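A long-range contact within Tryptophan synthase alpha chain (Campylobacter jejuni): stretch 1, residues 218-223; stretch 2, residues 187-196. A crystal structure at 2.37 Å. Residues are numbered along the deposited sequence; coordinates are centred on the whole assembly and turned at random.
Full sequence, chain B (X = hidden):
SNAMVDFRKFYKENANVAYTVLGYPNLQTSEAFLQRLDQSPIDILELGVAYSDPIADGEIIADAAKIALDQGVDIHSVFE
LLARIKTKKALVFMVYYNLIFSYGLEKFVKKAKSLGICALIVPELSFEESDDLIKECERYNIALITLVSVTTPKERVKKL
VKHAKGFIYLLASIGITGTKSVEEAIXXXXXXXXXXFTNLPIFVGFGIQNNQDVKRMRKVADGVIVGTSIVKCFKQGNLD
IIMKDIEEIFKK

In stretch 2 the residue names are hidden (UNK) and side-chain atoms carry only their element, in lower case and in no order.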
# COMPACT_ATOMS: atom_id res chain seq x y z
N ARG B 218 -16.52 -11.68 -14.99
CA ARG B 218 -17.22 -12.92 -14.65
C ARG B 218 -17.01 -14.04 -15.65
O ARG B 218 -17.18 -15.21 -15.31
CB ARG B 218 -18.72 -12.69 -14.46
CG ARG B 218 -19.11 -12.19 -13.07
CD ARG B 218 -20.63 -12.25 -12.83
NE ARG B 218 -20.90 -11.96 -11.43
CZ ARG B 218 -21.69 -11.00 -10.97
NH1 ARG B 218 -22.38 -10.21 -11.80
NH2 ARG B 218 -21.79 -10.85 -9.65
N LYS B 219 -16.65 -13.71 -16.89
CA LYS B 219 -16.35 -14.76 -17.87
C LYS B 219 -14.86 -14.98 -18.05
O LYS B 219 -14.43 -15.60 -19.02
CB LYS B 219 -17.05 -14.52 -19.21
CG LYS B 219 -17.16 -13.08 -19.70
CD LYS B 219 -18.59 -12.83 -20.16
CE LYS B 219 -18.85 -11.38 -20.54
NZ LYS B 219 -20.32 -11.06 -20.50
N VAL B 220 -14.08 -14.47 -17.11
CA VAL B 220 -12.65 -14.55 -17.22
C VAL B 220 -12.19 -15.72 -16.39
O VAL B 220 -11.43 -16.55 -16.86
CB VAL B 220 -11.98 -13.22 -16.80
CG1 VAL B 220 -10.52 -13.40 -16.50
CG2 VAL B 220 -12.18 -12.17 -17.87
N ALA B 221 -12.72 -15.83 -15.17
CA ALA B 221 -12.27 -16.84 -14.21
C ALA B 221 -13.39 -17.47 -13.37
O ALA B 221 -14.44 -17.83 -13.91
CB ALA B 221 -11.17 -16.28 -13.33
N ASP B 222 -13.16 -17.60 -12.06
CA ASP B 222 -14.10 -18.28 -11.16
C ASP B 222 -14.69 -17.35 -10.11
O ASP B 222 -15.51 -17.79 -9.30
CB ASP B 222 -13.37 -19.39 -10.40
CG ASP B 222 -12.88 -20.50 -11.29
OD1 ASP B 222 -13.56 -20.84 -12.28
OD2 ASP B 222 -11.81 -21.03 -11.00
N GLY B 223 -14.23 -16.09 -10.07
CA GLY B 223 -14.60 -15.13 -9.04
C GLY B 223 -14.12 -13.72 -9.39
O GLY B 223 -13.31 -13.55 -10.31
N UNK B 187 -5.86 -11.85 -20.09
CA UNK B 187 -6.22 -12.43 -18.80
C UNK B 187 -6.72 -13.85 -18.93
O UNK B 187 -6.31 -14.74 -18.18
c UNK B 187 -6.50 -10.83 -15.82
c UNK B 187 -7.87 -9.31 -17.27
c UNK B 187 -7.31 -11.58 -18.09
c UNK B 187 -6.82 -10.40 -17.25
N UNK B 188 -7.62 -14.06 -19.88
CA UNK B 188 -8.06 -15.41 -20.19
C UNK B 188 -6.90 -16.33 -20.58
O UNK B 188 -6.97 -17.55 -20.33
c UNK B 188 -11.57 -15.07 -21.86
c UNK B 188 -10.54 -15.19 -20.75
n UNK B 188 -12.69 -15.75 -21.68
o UNK B 188 -11.37 -14.37 -22.85
c UNK B 188 -9.12 -15.37 -21.28
N UNK B 189 -5.84 -15.75 -21.17
CA UNK B 189 -4.60 -16.51 -21.42
C UNK B 189 -3.93 -16.88 -20.13
O UNK B 189 -3.52 -18.02 -19.95
o UNK B 189 -4.79 -16.13 -24.30
o UNK B 189 -2.60 -16.41 -24.33
c UNK B 189 -3.67 -16.12 -23.74
c UNK B 189 -3.60 -15.75 -22.27
N UNK B 190 -3.82 -15.91 -19.22
CA UNK B 190 -3.12 -16.20 -17.97
C UNK B 190 -3.88 -17.23 -17.11
O UNK B 190 -3.26 -18.12 -16.50
c UNK B 190 -0.40 -15.45 -16.85
c UNK B 190 0.75 -15.48 -15.88
n UNK B 190 2.01 -15.67 -16.59
c UNK B 190 -1.73 -15.10 -16.14
c UNK B 190 -2.79 -14.91 -17.21
N UNK B 191 -5.20 -17.12 -17.10
CA UNK B 191 -6.08 -18.09 -16.44
C UNK B 191 -5.89 -19.53 -16.95
O UNK B 191 -5.62 -20.43 -16.15
c UNK B 191 -8.52 -18.80 -16.35
c UNK B 191 -7.85 -16.48 -15.59
c UNK B 191 -7.57 -17.65 -16.56
N UNK B 192 -6.00 -19.72 -18.27
CA UNK B 192 -5.67 -20.98 -18.91
C UNK B 192 -4.32 -21.54 -18.42
O UNK B 192 -4.20 -22.72 -18.05
c UNK B 192 -5.69 -22.10 -21.25
c UNK B 192 -6.55 -23.01 -23.38
c UNK B 192 -5.64 -20.78 -20.42
n UNK B 192 -6.17 -23.35 -24.79
c UNK B 192 -5.72 -21.89 -22.74
N UNK B 193 -3.31 -20.68 -18.39
CA UNK B 193 -1.97 -21.07 -17.99
C UNK B 193 -1.97 -21.58 -16.54
O UNK B 193 -1.42 -22.64 -16.25
o UNK B 193 1.58 -18.60 -19.10
c UNK B 193 0.40 -20.11 -17.68
c UNK B 193 1.32 -18.94 -17.94
o UNK B 193 1.83 -18.37 -16.96
c UNK B 193 -1.02 -19.87 -18.17
N UNK B 194 -2.59 -20.82 -15.64
CA UNK B 194 -2.67 -21.21 -14.25
C UNK B 194 -3.43 -22.52 -14.16
O UNK B 194 -2.99 -23.45 -13.47
c UNK B 194 -2.72 -18.81 -13.59
c UNK B 194 -3.55 -17.64 -13.15
c UNK B 194 -3.38 -20.17 -13.41
c UNK B 194 -3.38 -20.58 -11.94
N UNK B 195 -4.55 -22.60 -14.87
CA UNK B 195 -5.34 -23.83 -14.87
C UNK B 195 -4.48 -25.05 -15.14
O UNK B 195 -4.66 -26.07 -14.49
c UNK B 195 -10.83 -21.41 -15.28
c UNK B 195 -7.83 -23.62 -15.10
n UNK B 195 -11.64 -20.96 -14.32
n UNK B 195 -9.85 -22.26 -14.95
c UNK B 195 -6.52 -23.77 -15.84
n UNK B 195 -11.00 -21.00 -16.54
c UNK B 195 -8.87 -22.84 -15.88
N UNK B 196 -3.53 -24.96 -16.07
CA UNK B 196 -2.74 -26.14 -16.39
C UNK B 196 -1.72 -26.55 -15.31
O UNK B 196 -0.95 -27.48 -15.53
o UNK B 196 -0.77 -25.38 -17.58
c UNK B 196 -2.05 -25.97 -17.74

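Position 187 lies in a helix that begins earlier in the chain. Its side chain has four carbons, forked at the second, with no heteroatom. CB points toward stretch 1 and lies 4.0 Å from CG1 of Val-220. An aliphatic chain forked at its second carbon is leucine, so this is Leu-187. It is buried.

Position 188 has three side-chain carbons, and the third carries one oxygen and one nitrogen. Its CB points sideways, but the end of the chain comes nearer to stretch 1, where the terminal nitrogen meets the backbone O of Lys-219. The chain is unbranched and ends in an amide, one carbon longer than asparagine: Gln-188. NE2 of Gln-188 donates a weak hydrogen bond to the backbone O of Lys-219, at 3.2 Å; the angle at the hydrogen is only 121°. CG of Gln-188 also lies 4.2 Å from CA of Val-220.

Position 189 has two side-chain carbons, the second carrying two oxygens. This short carboxylate is Asp-189. It is exposed and out of reach of stretch 1.

Position 190 has four carbons in a row ending in nitrogen. This is Lys-190. It does not touch stretch 1. Its NZ meets a carboxylate oxygen of position 193.

Position 191 has one carbon carrying two more. Its CB points toward stretch 1, and a branch carbon meets CB of Ala-221. Branching at CB with two single-carbon arms gives Val-191. CG2 of Val-191 lies 4.0 Å from CB of Ala-221 and 4.2 Å from CG1 of Val-220. CG1 of Val-191 is 3.7 Å from the backbone O of Val-220.

Position 192 again has four carbons in a row and a terminal nitrogen: Lys-192. It is exposed and makes no contact with stretch 1.

Position 193 has three carbons, the third carrying two oxygens. This is Glu-193. OE1 of Glu-193 lies 2.7 Å from NZ of Lys-190 in a salt bridge. It too stays clear of stretch 1.

Position 194 has four carbons, forked at the first, with one arm two carbons long. This is Ile-194. It is buried, but out of reach of stretch 1.

Position 195 has three carbons, a nitrogen, then a carbon carrying two more nitrogens. CB points toward stretch 1, and a terminal nitrogen meets OD1 of Asp-222. The group is a guanidinium, so the residue is Arg-195. NH2 of Arg-195 lies 2.8 Å from OD1 of Asp-222 in a salt bridge. The carboxylate oxygen lies at the guanidinium edge, near its plane.

Position 196 has one carbon and one oxygen: Ser-196. It follows the helix and is out of reach of stretch 1. Its OG donates a hydrogen bond to the backbone O of Glu-193, at 3.1 Å.

The contact uses positions 187, 188, 191 and 195. Their three- and four-residue spacing brings them to one side of the helix. Val-220, the most covered residue of stretch 1, packs against Leu-187 and Val-191. Ala-221 adds to this apolar patch. Two polar links add to it: the weak hydrogen bond from Gln-188 and the salt bridge between Arg-195 and Asp-222.

Stretch 2, residues 187-196: LQDKVKEIRS
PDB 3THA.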